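Local coordinates for putative Transcriptional Regulator (PDB 2IA2), which probably binds DNA as an IclR-family transcriptional regulator, through an N-terminal helix-turn-helix domain joined to a C-terminal domain of the kind that senses effectors, at the interface of chains A and B. Numbering follows the deposited sequence. Chains: chain A/B, Putative Transcriptional Regulator.

The interface of chains A and B. Residues chain A 19-21, 23-24, 27, 59-60, 63, 65; chain B 20-21, 23-24, 27, 56, 59-60, 63.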
# COMPACT_ATOMS: atom_id res chain seq x y z
N SER A 19 -12.85 8.30 -23.72
CA SER A 19 -12.22 7.07 -24.07
C SER A 19 -11.27 6.58 -22.97
O SER A 19 -11.21 5.43 -22.72
CB SER A 19 -11.53 7.21 -25.42
OG SER A 19 -12.56 7.12 -26.43
N LEU A 20 -10.59 7.51 -22.32
CA LEU A 20 -9.76 7.21 -21.17
C LEU A 20 -10.62 6.68 -20.03
O LEU A 20 -10.33 5.61 -19.51
CB LEU A 20 -8.97 8.47 -20.72
CG LEU A 20 -8.04 8.26 -19.51
CD1 LEU A 20 -7.12 7.05 -19.73
CD2 LEU A 20 -7.22 9.56 -19.13
N ALA A 21 -11.68 7.42 -19.67
CA ALA A 21 -12.59 6.96 -18.62
C ALA A 21 -13.05 5.54 -18.89
O ALA A 21 -12.95 4.68 -17.99
CB ALA A 21 -13.81 7.91 -18.44
N GLY A 23 -11.77 3.13 -21.04
CA GLY A 23 -10.69 2.13 -20.93
C GLY A 23 -10.37 1.75 -19.48
O GLY A 23 -10.09 0.57 -19.20
N LEU A 24 -10.37 2.74 -18.57
CA LEU A 24 -10.10 2.47 -17.17
C LEU A 24 -11.22 1.64 -16.54
O LEU A 24 -10.93 0.78 -15.69
CB LEU A 24 -9.84 3.79 -16.38
CG LEU A 24 -8.55 4.51 -16.85
CD1 LEU A 24 -8.46 5.90 -16.23
CD2 LEU A 24 -7.34 3.70 -16.49
N ILE A 27 -10.67 -1.94 -17.28
CA ILE A 27 -9.65 -2.58 -16.44
C ILE A 27 -10.28 -2.85 -15.08
O ILE A 27 -10.11 -3.94 -14.53
CB ILE A 27 -8.40 -1.65 -16.21
CG1 ILE A 27 -7.61 -1.50 -17.51
CG2 ILE A 27 -7.50 -2.18 -15.07
CD1 ILE A 27 -6.48 -0.47 -17.43
N THR A 59 -7.68 -2.41 -27.75
CA THR A 59 -6.58 -1.49 -27.52
C THR A 59 -5.79 -1.98 -26.36
O THR A 59 -4.59 -2.09 -26.44
CB THR A 59 -7.07 -0.05 -27.33
OG1 THR A 59 -7.78 0.31 -28.52
CG2 THR A 59 -5.91 0.93 -27.15
N LEU A 60 -6.46 -2.36 -25.27
CA LEU A 60 -5.76 -2.92 -24.11
C LEU A 60 -4.98 -4.19 -24.38
O LEU A 60 -3.90 -4.38 -23.85
CB LEU A 60 -6.72 -3.14 -22.93
CG LEU A 60 -7.33 -1.86 -22.38
CD1 LEU A 60 -8.54 -2.15 -21.45
CD2 LEU A 60 -6.27 -1.03 -21.65
N LEU A 63 -1.89 -2.96 -26.17
CA LEU A 63 -1.02 -2.35 -25.18
C LEU A 63 -0.42 -3.35 -24.19
O LEU A 63 0.51 -3.01 -23.48
CB LEU A 63 -1.76 -1.25 -24.44
CG LEU A 63 -2.08 -0.03 -25.31
CD1 LEU A 63 -2.91 0.96 -24.58
CD2 LEU A 63 -0.76 0.65 -25.76
N TYR A 65 -1.99 -4.86 -21.60
CA TYR A 65 -2.68 -4.79 -20.32
C TYR A 65 -3.74 -5.87 -20.20
O TYR A 65 -4.11 -6.28 -19.08
CB TYR A 65 -3.34 -3.43 -20.14
CG TYR A 65 -2.35 -2.31 -19.91
CD1 TYR A 65 -2.11 -1.36 -20.87
CD2 TYR A 65 -1.68 -2.21 -18.70
CE1 TYR A 65 -1.19 -0.30 -20.65
CE2 TYR A 65 -0.75 -1.16 -18.48
CZ TYR A 65 -0.52 -0.23 -19.45
OH TYR A 65 0.42 0.77 -19.21
N LEU B 20 -6.87 6.54 -25.28
CA LEU B 20 -6.63 5.54 -24.24
C LEU B 20 -5.13 5.27 -24.01
O LEU B 20 -4.64 5.34 -22.86
CB LEU B 20 -7.37 4.20 -24.54
CG LEU B 20 -7.20 3.06 -23.52
CD1 LEU B 20 -7.53 3.55 -22.14
CD2 LEU B 20 -8.05 1.84 -23.90
N ALA B 21 -4.41 4.98 -25.09
CA ALA B 21 -2.97 4.73 -25.02
C ALA B 21 -2.21 5.88 -24.33
O ALA B 21 -1.35 5.65 -23.45
CB ALA B 21 -2.41 4.47 -26.42
N GLY B 23 -3.54 8.40 -22.33
CA GLY B 23 -3.97 8.53 -20.95
C GLY B 23 -3.23 7.54 -20.05
O GLY B 23 -2.83 7.88 -18.93
N LEU B 24 -2.98 6.34 -20.54
CA LEU B 24 -2.27 5.36 -19.73
C LEU B 24 -0.78 5.67 -19.67
O LEU B 24 -0.14 5.42 -18.63
CB LEU B 24 -2.53 3.93 -20.20
CG LEU B 24 -3.93 3.36 -19.94
CD1 LEU B 24 -4.25 2.16 -20.85
CD2 LEU B 24 -4.14 2.99 -18.41
N ILE B 27 -0.30 8.09 -16.81
CA ILE B 27 -0.25 7.47 -15.48
C ILE B 27 1.09 6.81 -15.28
O ILE B 27 1.69 6.91 -14.23
CB ILE B 27 -1.41 6.43 -15.29
CG1 ILE B 27 -2.79 7.12 -15.35
CG2 ILE B 27 -1.24 5.58 -14.00
CD1 ILE B 27 -3.99 6.15 -15.47
N PHE B 56 -5.94 15.02 -20.63
CA PHE B 56 -5.69 13.83 -19.86
C PHE B 56 -5.63 14.04 -18.35
O PHE B 56 -6.41 13.47 -17.62
CB PHE B 56 -4.47 13.13 -20.38
CG PHE B 56 -4.63 12.60 -21.76
CD1 PHE B 56 -5.73 11.87 -22.11
CD2 PHE B 56 -3.69 12.84 -22.71
CE1 PHE B 56 -5.88 11.38 -23.35
CE2 PHE B 56 -3.85 12.37 -23.97
CZ PHE B 56 -4.95 11.63 -24.29
N THR B 59 -9.20 14.83 -17.03
CA THR B 59 -10.10 13.69 -16.98
C THR B 59 -9.75 12.84 -15.74
O THR B 59 -10.64 12.51 -14.94
CB THR B 59 -10.06 12.90 -18.32
OG1 THR B 59 -10.57 13.74 -19.36
CG2 THR B 59 -10.87 11.59 -18.26
N LEU B 60 -8.46 12.57 -15.53
CA LEU B 60 -7.98 11.78 -14.34
C LEU B 60 -8.35 12.46 -13.02
O LEU B 60 -8.68 11.79 -12.03
CB LEU B 60 -6.47 11.54 -14.42
CG LEU B 60 -5.98 10.74 -15.66
CD1 LEU B 60 -4.47 10.88 -15.91
CD2 LEU B 60 -6.37 9.29 -15.65
N LEU B 63 -12.10 11.82 -12.53
CA LEU B 63 -12.23 10.37 -12.26
C LEU B 63 -11.67 9.92 -10.93
O LEU B 63 -11.84 8.75 -10.58
CB LEU B 63 -11.61 9.50 -13.37
CG LEU B 63 -12.28 9.54 -14.75
CD1 LEU B 63 -11.46 8.79 -15.82
CD2 LEU B 63 -13.70 9.02 -14.65
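Helix 18-28 of each chain packs against its copy and against the partner's helix that starts at residue 50. The contacts are apolar, with no polar pair close enough to bond across this patch. A:Leu20 has the most surface hidden by the partner among the residues given, 91 Å². Its CG is anti to the backbone N (chi1 -179°), and the two methyls at its tip do different work. CD1 lies on the backbone of B:Gly23, 3.7 Å from its CA. CD2 meets the B:Leu60 methyl CD2 at 3.6 Å, the two side chains set nearly perpendicular.

B:Leu20 has the same shape (chi1 -180°). Its CD1 sits 3.7 Å from CA of A:Gly23, so each leucine rests on the other chain's glycine, where no side chain intervenes. Its CD2 faces the A:Thr59 methyl CG2, the two side chains lying alongside and pointing opposite ways.

Beside both leucine-glycine contacts, and about equally far from each, A:Leu24 and B:Leu24 lie antiparallel and touch through their CD2 methyls at 3.8 Å. Both have CG anti to the carbonyl carbon, unlike the Leu20 pair. B:Leu24 CD1 lies 3.9 Å from A:Leu60 CD2. A:Leu24 CD1 likewise packs on B:Leu60 CD2. The halves do not match exactly: B:Leu24 CD1 also meets A:Tyr65 tip to tip, at ring carbon CE1, and B:Leu24 has more surface hidden than A:Leu24.

At the two flanks, Leu63 CD1 packs on Ala21 of the other chain. B:Leu63 CD1 comes to 3.5 Å from A:Ala21 CA, and A:Leu63 CD1 stands 3.8 Å from B:Ala21 CA. The small alanine probably lets the leucine methyl approach the helix backbone.

B:Phe56 touches A:Leu20 CD2 with ring carbon CD1. It also turns a ring face to the N of B:Gly23, which lies above the ring centre. This intrachain packing probably helps set the two helices of chain B against each other. The patch joins the two helix-turn-helix domains and probably helps fix their relative placement for DNA binding by a dimer.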